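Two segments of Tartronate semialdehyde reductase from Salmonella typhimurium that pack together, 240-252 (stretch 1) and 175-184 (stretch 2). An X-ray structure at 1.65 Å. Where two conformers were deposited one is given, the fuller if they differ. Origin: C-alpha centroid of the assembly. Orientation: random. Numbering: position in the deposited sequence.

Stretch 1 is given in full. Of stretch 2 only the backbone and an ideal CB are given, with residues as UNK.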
ATOM      1  N   LEU A 240      -8.316  -5.349   0.830  1.00 12.41           N
ATOM      2  CA  LEU A 240      -7.667  -4.077   0.530  1.00 12.87           C
ATOM      3  C   LEU A 240      -7.489  -3.855  -0.974  1.00 12.14           C
ATOM      4  O   LEU A 240      -7.683  -2.744  -1.454  1.00 10.90           O
ATOM      5  CB  LEU A 240      -6.324  -3.943   1.245  1.00 13.32           C
ATOM      6  CG  LEU A 240      -6.443  -3.888   2.764  1.00 15.66           C
ATOM      7  CD1 LEU A 240      -5.037  -3.954   3.371  1.00 18.12           C
ATOM      8  CD2 LEU A 240      -7.172  -2.637   3.203  1.00 17.32           C
ATOM      9  N   HIS A 241      -7.161  -4.908  -1.715  1.00 11.39           N
ATOM     10  CA  HIS A 241      -7.017  -4.767  -3.153  1.00 11.31           C
ATOM     11  C   HIS A 241      -8.373  -4.467  -3.801  1.00 11.43           C
ATOM     12  O   HIS A 241      -8.421  -3.693  -4.753  1.00 11.02           O
ATOM     13  CB  HIS A 241      -6.314  -5.967  -3.801  1.00 10.20           C
ATOM     14  CG  HIS A 241      -5.469  -5.580  -4.975  1.00 10.39           C
ATOM     15  ND1 HIS A 241      -4.323  -6.257  -5.323  1.00 11.25           N
ATOM     16  CD2 HIS A 241      -5.613  -4.582  -5.887  1.00 11.43           C
ATOM     17  CE1 HIS A 241      -3.787  -5.686  -6.395  1.00 12.41           C
ATOM     18  NE2 HIS A 241      -4.554  -4.670  -6.761  1.00 10.40           N
ATOM     19  N   ILE A 242      -9.461  -5.012  -3.252  1.00 11.52           N
ATOM     20  CA  ILE A 242     -10.806  -4.679  -3.700  1.00 11.43           C
ATOM     21  C   ILE A 242     -11.056  -3.174  -3.582  1.00 11.94           C
ATOM     22  O   ILE A 242     -11.574  -2.551  -4.509  1.00 11.95           O
ATOM     23  CB  ILE A 242     -11.895  -5.492  -2.923  1.00 11.14           C
ATOM     24  CG1 ILE A 242     -11.905  -6.942  -3.424  1.00 10.91           C
ATOM     25  CG2 ILE A 242     -13.270  -4.850  -3.090  1.00 11.78           C
ATOM     26  CD1 ILE A 242     -12.744  -7.919  -2.599  1.00 11.85           C
ATOM     27  N   LYS A 243     -10.690  -2.595  -2.446  1.00 12.16           N
ATOM     28  CA  LYS A 243     -10.834  -1.147  -2.231  1.00 12.32           C
ATOM     29  C   LYS A 243     -10.035  -0.353  -3.267  1.00 11.84           C
ATOM     30  O   LYS A 243     -10.554   0.623  -3.832  1.00 11.87           O
ATOM     31  CB  LYS A 243     -10.448  -0.790  -0.792  1.00 12.91           C
ATOM     32  CG  LYS A 243     -10.266   0.688  -0.473  1.00 13.21           C
ATOM     33  CD  LYS A 243      -8.847   1.186  -0.691  1.00 13.21           C
ATOM     34  CE  LYS A 243      -7.795   0.450   0.149  1.00 13.24           C
ATOM     35  NZ  LYS A 243      -6.408   1.039  -0.002  1.00 11.08           N
ATOM     36  N   ASP A 244      -8.808  -0.792  -3.546  1.00 11.21           N
ATOM     37  CA  ASP A 244      -7.991  -0.114  -4.556  1.00 11.04           C
ATOM     38  C   ASP A 244      -8.626  -0.233  -5.946  1.00 11.13           C
ATOM     39  O   ASP A 244      -8.650   0.742  -6.689  1.00 11.41           O
ATOM     40  CB  ASP A 244      -6.569  -0.659  -4.615  1.00 10.85           C
ATOM     41  CG  ASP A 244      -5.728  -0.268  -3.420  1.00 11.55           C
ATOM     42  OD1 ASP A 244      -6.028   0.756  -2.739  1.00 12.62           O
ATOM     43  OD2 ASP A 244      -4.750  -0.972  -3.101  1.00 11.36           O
ATOM     44  N   LEU A 245      -9.111  -1.415  -6.322  1.00 10.84           N
ATOM     45  CA  LEU A 245      -9.752  -1.544  -7.628  1.00 11.27           C
ATOM     46  C   LEU A 245     -11.055  -0.747  -7.715  1.00 10.80           C
ATOM     47  O   LEU A 245     -11.367  -0.205  -8.781  1.00 10.49           O
ATOM     48  CB  LEU A 245      -9.981  -3.001  -8.047  1.00 10.82           C
ATOM     49  CG  LEU A 245      -8.741  -3.889  -8.165  1.00 10.56           C
ATOM     50  CD1 LEU A 245      -9.132  -5.157  -8.928  1.00 11.43           C
ATOM     51  CD2 LEU A 245      -7.552  -3.178  -8.842  1.00 10.18           C
ATOM     52  N   ALA A 246     -11.821  -0.687  -6.625  1.00 10.85           N
ATOM     53  CA  ALA A 246     -13.004   0.167  -6.580  1.00 11.23           C
ATOM     54  C   ALA A 246     -12.630   1.614  -6.861  1.00 11.49           C
ATOM     55  O   ALA A 246     -13.294   2.288  -7.643  1.00 11.51           O
ATOM     56  CB  ALA A 246     -13.709   0.051  -5.247  1.00 11.97           C
ATOM     57  N   ASN A 247     -11.553   2.089  -6.238  1.00 11.15           N
ATOM     58  CA  ASN A 247     -11.075   3.438  -6.495  1.00 11.22           C
ATOM     59  C   ASN A 247     -10.620   3.626  -7.948  1.00 11.17           C
ATOM     60  O   ASN A 247     -10.923   4.656  -8.564  1.00 11.78           O
ATOM     61  CB  ASN A 247      -9.960   3.808  -5.516  1.00 11.21           C
ATOM     62  CG  ASN A 247     -10.472   3.994  -4.091  1.00 11.65           C
ATOM     63  OD1 ASN A 247     -11.689   4.222  -3.861  1.00 12.64           O
ATOM     64  ND2 ASN A 247      -9.557   3.943  -3.121  1.00 12.67           N
ATOM     65  N   ALA A 248      -9.939   2.618  -8.502  1.00 11.47           N
ATOM     66  CA  ALA A 248      -9.478   2.697  -9.890  1.00 10.56           C
ATOM     67  C   ALA A 248     -10.653   2.784 -10.852  1.00 10.46           C
ATOM     68  O   ALA A 248     -10.666   3.600 -11.780  1.00 10.03           O
ATOM     69  CB  ALA A 248      -8.582   1.535 -10.229  1.00 10.63           C
ATOM     70  N   LEU A 249     -11.661   1.958 -10.615  1.00 10.06           N
ATOM     71  CA  LEU A 249     -12.854   1.949 -11.457  1.00 10.34           C
ATOM     72  C   LEU A 249     -13.629   3.249 -11.326  1.00 11.01           C
ATOM     73  O   LEU A 249     -14.090   3.797 -12.329  1.00 11.70           O
ATOM     74  CB  LEU A 249     -13.730   0.743 -11.106  1.00 11.10           C
ATOM     75  CG  LEU A 249     -13.155  -0.578 -11.625  1.00 11.17           C
ATOM     76  CD1 LEU A 249     -13.713  -1.743 -10.823  1.00 11.09           C
ATOM     77  CD2 LEU A 249     -13.434  -0.798 -13.082  1.00 11.85           C
ATOM     78  N   ASP A 250     -13.744   3.770 -10.106  1.00 11.12           N
ATOM     79  CA  ASP A 250     -14.412   5.051  -9.882  1.00 11.62           C
ATOM     80  C   ASP A 250     -13.692   6.165 -10.649  1.00 11.82           C
ATOM     81  O   ASP A 250     -14.329   6.981 -11.314  1.00 11.83           O
ATOM     82  CB  ASP A 250     -14.436   5.423  -8.406  1.00 12.42           C
ATOM     83  CG  ASP A 250     -15.466   4.642  -7.593  1.00 13.76           C
ATOM     84  OD1 ASP A 250     -16.348   3.940  -8.162  1.00 13.18           O
ATOM     85  OD2 ASP A 250     -15.453   4.718  -6.343  1.00 14.39           O
ATOM     86  N   THR A 251     -12.366   6.176 -10.568  1.00 11.01           N
ATOM     87  CA  THR A 251     -11.601   7.203 -11.284  1.00 12.07           C
ATOM     88  C   THR A 251     -11.780   7.061 -12.790  1.00 12.42           C
ATOM     89  O   THR A 251     -12.009   8.047 -13.490  1.00 13.71           O
ATOM     90  CB  THR A 251     -10.155   7.142 -10.870  1.00 12.05           C
ATOM     91  OG1 THR A 251     -10.046   7.556  -9.503  1.00 12.16           O
ATOM     92  CG2 THR A 251      -9.339   8.144 -11.660  1.00 12.34           C
ATOM     93  N   SER A 252     -11.708   5.833 -13.285  1.00 12.26           N
ATOM     94  CA  SER A 252     -11.907   5.561 -14.713  1.00 11.97           C
ATOM     95  C   SER A 252     -13.280   6.032 -15.189  1.00 11.42           C
ATOM     96  O   SER A 252     -13.409   6.642 -16.253  1.00 12.05           O
ATOM     97  CB  SER A 252     -11.712   4.079 -14.999  1.00 11.95           C
ATOM     98  OG  SER A 252     -11.704   3.802 -16.382  1.00 11.79           O
ATOM     99  N   UNK A 175      -0.751   5.362  -7.889  1.00 10.81           N
ATOM    100  CA  UNK A 175      -1.018   4.120  -7.157  1.00 10.53           C
ATOM    101  C   UNK A 175      -2.218   3.337  -7.731  1.00 10.78           C
ATOM    102  O   UNK A 175      -2.197   2.111  -7.715  1.00 11.08           O
ATOM    103  CB  UNK A 175      -1.271   4.439  -5.682  1.00 10.53           C
ATOM    104  N   UNK A 176      -3.244   4.008  -8.240  1.00 10.96           N
ATOM    105  CA  UNK A 176      -4.344   3.294  -8.923  1.00 11.36           C
ATOM    106  C   UNK A 176      -3.821   2.548 -10.145  1.00 11.16           C
ATOM    107  O   UNK A 176      -4.100   1.364 -10.329  1.00 10.91           O
ATOM    108  CB  UNK A 176      -5.447   4.269  -9.340  1.00 11.36           C
ATOM    109  N   UNK A 177      -3.034   3.224 -10.975  1.00 11.43           N
ATOM    110  CA  UNK A 177      -2.380   2.554 -12.109  1.00 11.62           C
ATOM    111  C   UNK A 177      -1.525   1.379 -11.631  1.00 11.64           C
ATOM    112  O   UNK A 177      -1.545   0.289 -12.200  1.00 11.61           O
ATOM    113  CB  UNK A 177      -1.516   3.546 -12.890  1.00 11.62           C
ATOM    114  N   UNK A 178      -0.775   1.592 -10.553  1.00 11.36           N
ATOM    115  CA  UNK A 178       0.035   0.542  -9.950  1.00 11.21           C
ATOM    116  C   UNK A 178      -0.790  -0.676  -9.569  1.00 10.87           C
ATOM    117  O   UNK A 178      -0.413  -1.808  -9.862  1.00 11.26           O
ATOM    118  CB  UNK A 178       0.758   1.082  -8.714  1.00 11.21           C
ATOM    119  N   UNK A 179      -1.932  -0.434  -8.939  1.00 11.21           N
ATOM    120  CA  UNK A 179      -2.753  -1.508  -8.402  1.00 10.77           C
ATOM    121  C   UNK A 179      -3.517  -2.238  -9.485  1.00 11.07           C
ATOM    122  O   UNK A 179      -3.818  -3.408  -9.330  1.00 11.66           O
ATOM    123  CB  UNK A 179      -3.731  -0.956  -7.363  1.00 10.77           C
ATOM    124  N   UNK A 180      -3.825  -1.548 -10.581  1.00 10.41           N
ATOM    125  CA  UNK A 180      -4.335  -2.198 -11.780  1.00 10.69           C
ATOM    126  C   UNK A 180      -3.296  -3.200 -12.267  1.00 10.23           C
ATOM    127  O   UNK A 180      -3.624  -4.375 -12.509  1.00 10.18           O
ATOM    128  CB  UNK A 180      -4.665  -1.174 -12.868  1.00 10.69           C
ATOM    129  N   UNK A 181      -2.056  -2.760 -12.408  1.00 10.38           N
ATOM    130  CA  UNK A 181      -1.013  -3.660 -12.900  1.00 10.36           C
ATOM    131  C   UNK A 181      -0.795  -4.841 -11.946  1.00 10.34           C
ATOM    132  O   UNK A 181      -0.685  -5.980 -12.382  1.00 11.05           O
ATOM    133  CB  UNK A 181       0.297  -2.893 -13.091  1.00 10.36           C
ATOM    134  N   UNK A 182      -0.721  -4.583 -10.652  1.00 10.52           N
ATOM    135  CA  UNK A 182      -0.451  -5.667  -9.724  1.00 10.44           C
ATOM    136  C   UNK A 182      -1.561  -6.720  -9.774  1.00 11.04           C
ATOM    137  O   UNK A 182      -1.280  -7.922  -9.839  1.00 11.12           O
ATOM    138  CB  UNK A 182      -0.298  -5.121  -8.303  1.00 10.44           C
ATOM    139  N   UNK A 183      -2.819  -6.283  -9.733  1.00 11.25           N
ATOM    140  CA  UNK A 183      -3.935  -7.220  -9.775  1.00 11.39           C
ATOM    141  C   UNK A 183      -3.892  -8.044 -11.046  1.00 11.00           C
ATOM    142  O   UNK A 183      -4.045  -9.254 -10.989  1.00 10.79           O
ATOM    143  CB  UNK A 183      -5.269  -6.478  -9.671  1.00 11.39           C
ATOM    144  N   UNK A 184      -3.696  -7.383 -12.189  1.00 10.47           N
ATOM    145  CA  UNK A 184      -3.717  -8.083 -13.471  1.00 10.66           C
ATOM    146  C   UNK A 184      -2.508  -9.004 -13.642  1.00 10.50           C
ATOM    147  O   UNK A 184      -2.648 -10.078 -14.187  1.00 10.38           O
ATOM    148  CB  UNK A 184      -3.765  -7.071 -14.618  1.00 10.66           C
TER

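Both stretches are helical, and their axes come within 9.2 Å of each other at 120° between N-to-C directions, so only part of each helix can meet the other.

Position 175 points its CB sideways, with nothing of stretch 1 within 5.5 Å; a long or a short side chain would be accommodated. It is Lys175, which reaches along its own helix toward position 179.

At position 176 the CB points toward stretch 1, and the ideal CB lies 4.3 Å from Ala248 CB. The small alanine leaves the backbones close, while Asp244, Asn247 and Thr251 surround a hollow. A branched or medium-length apolar chain suits it: leucine, isoleucine or methionine. Leu176 fills it as a knob. Its CD2 lies 3.6 Å from Asn247 CB, and its CD1 is 3.4 Å from Thr251 OG1.

Positions 177 and 178 meet nothing of stretch 1, so many helix-compatible residues would do; they are Ala177 and Asn178.

Position 179 points toward stretch 1 between the His241 ring and Asp244, its ideal CB 3.9 Å from His241 NE2 and 4.0 Å from Asp244 CB. The carboxylate invites a donor on a flexible chain: glutamine, lysine or arginine could each be considered. Gln179 bends through two m rotamers, so that its NE2 donates to Asp244 OD2 at 2.9 Å while lying over one face of the His241 ring. Its OE1 accepts a weak hydrogen bond from Lys175 NZ at 3.0 Å. The backbone contributes too, for His241 NE2 donates to Gln179 O at 3.0 Å, an almost straight bond (161°) open to any residue here.

The CB of position 180 points away, yet its ideal CB is 5.4 Å from Ala248 CB, a gap a modest apolar branch could close. Val180 does so, with CG2 4.0 Å from Ala248 CB.

Position 181 points away and meets nothing of stretch 1, which therefore sets no preference, polar or apolar; the residue is Ile181.

At position 182 the CB is sideways, with the ideal CB 4.0 Å from His241 CE1. Small or beta-branched apolar residues fit beside the imidazole. Val182 places CG1 at the ring's edge, 3.9 Å from His241 CE1.

Position 183 points toward stretch 1 with little room: its ideal CB is already 3.5 Å from His241 NE2 and 4.1 Å from Leu245 CD2. A small side chain is the natural choice, alanine above all. Ala183 packs its methyl there.

Position 184 has its CB sideways and beyond reach of stretch 1, which leaves the choice open; it is Leu184.

Stretch 2 175-184: KLANQVIVAL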
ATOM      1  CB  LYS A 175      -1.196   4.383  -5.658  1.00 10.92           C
ATOM      2  CG  LYS A 175      -1.449   3.133  -4.805  1.00 10.64           C
ATOM      3  CD  LYS A 175      -0.317   2.096  -4.834  1.00 11.05           C
ATOM      4  CE  LYS A 175      -0.495   1.048  -3.735  1.00 10.77           C
ATOM      5  NZ  LYS A 175       0.457  -0.103  -3.879  1.00 12.16           N
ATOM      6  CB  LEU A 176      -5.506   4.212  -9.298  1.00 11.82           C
ATOM      7  CG  LEU A 176      -6.199   4.940  -8.139  1.00 12.38           C
ATOM      8  CD1 LEU A 176      -7.282   5.852  -8.666  1.00 13.28           C
ATOM      9  CD2 LEU A 176      -6.751   3.950  -7.118  1.00 12.65           C
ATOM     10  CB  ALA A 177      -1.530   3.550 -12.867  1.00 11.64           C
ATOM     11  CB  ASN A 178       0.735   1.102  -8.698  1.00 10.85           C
ATOM     12  CG  ASN A 178       1.782   0.174  -8.141  1.00 11.36           C
ATOM     13  OD1 ASN A 178       1.479  -0.798  -7.392  1.00 15.12           O
ATOM     14  ND2 ASN A 178       3.022   0.469  -8.451  1.00  8.56           N
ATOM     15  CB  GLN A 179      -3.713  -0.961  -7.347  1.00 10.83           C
ATOM     16  CG  GLN A 179      -3.002  -0.510  -6.043  1.00 10.53           C
ATOM     17  CD  GLN A 179      -2.092  -1.566  -5.462  1.00 11.23           C
ATOM     18  OE1 GLN A 179      -0.958  -1.738  -5.910  1.00 11.55           O
ATOM     19  NE2 GLN A 179      -2.601  -2.301  -4.477  1.00 11.97           N
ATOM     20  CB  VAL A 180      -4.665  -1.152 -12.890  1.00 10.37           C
ATOM     21  CG1 VAL A 180      -4.840  -1.819 -14.268  1.00 11.39           C
ATOM     22  CG2 VAL A 180      -5.907  -0.354 -12.504  1.00 12.01           C
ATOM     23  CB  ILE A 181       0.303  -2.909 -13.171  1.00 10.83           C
ATOM     24  CG1 ILE A 181       0.148  -2.096 -14.459  1.00 11.01           C
ATOM     25  CG2 ILE A 181       1.458  -3.895 -13.314  1.00 11.18           C
ATOM     26  CD1 ILE A 181       1.193  -0.979 -14.587  1.00 12.16           C
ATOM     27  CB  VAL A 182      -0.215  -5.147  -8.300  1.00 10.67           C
ATOM     28  CG1 VAL A 182      -0.078  -6.303  -7.319  1.00 10.60           C
ATOM     29  CG2 VAL A 182       1.053  -4.274  -8.249  1.00 11.28           C
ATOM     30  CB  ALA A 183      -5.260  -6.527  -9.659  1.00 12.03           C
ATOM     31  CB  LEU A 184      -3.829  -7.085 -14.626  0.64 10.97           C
ATOM     32  CG  LEU A 184      -5.166  -6.325 -14.640  0.64 11.57           C
ATOM     33  CD1 LEU A 184      -5.183  -5.261 -15.711  0.64 13.00           C
ATOM     34  CD2 LEU A 184      -6.329  -7.292 -14.860  0.64 13.66           C
TER
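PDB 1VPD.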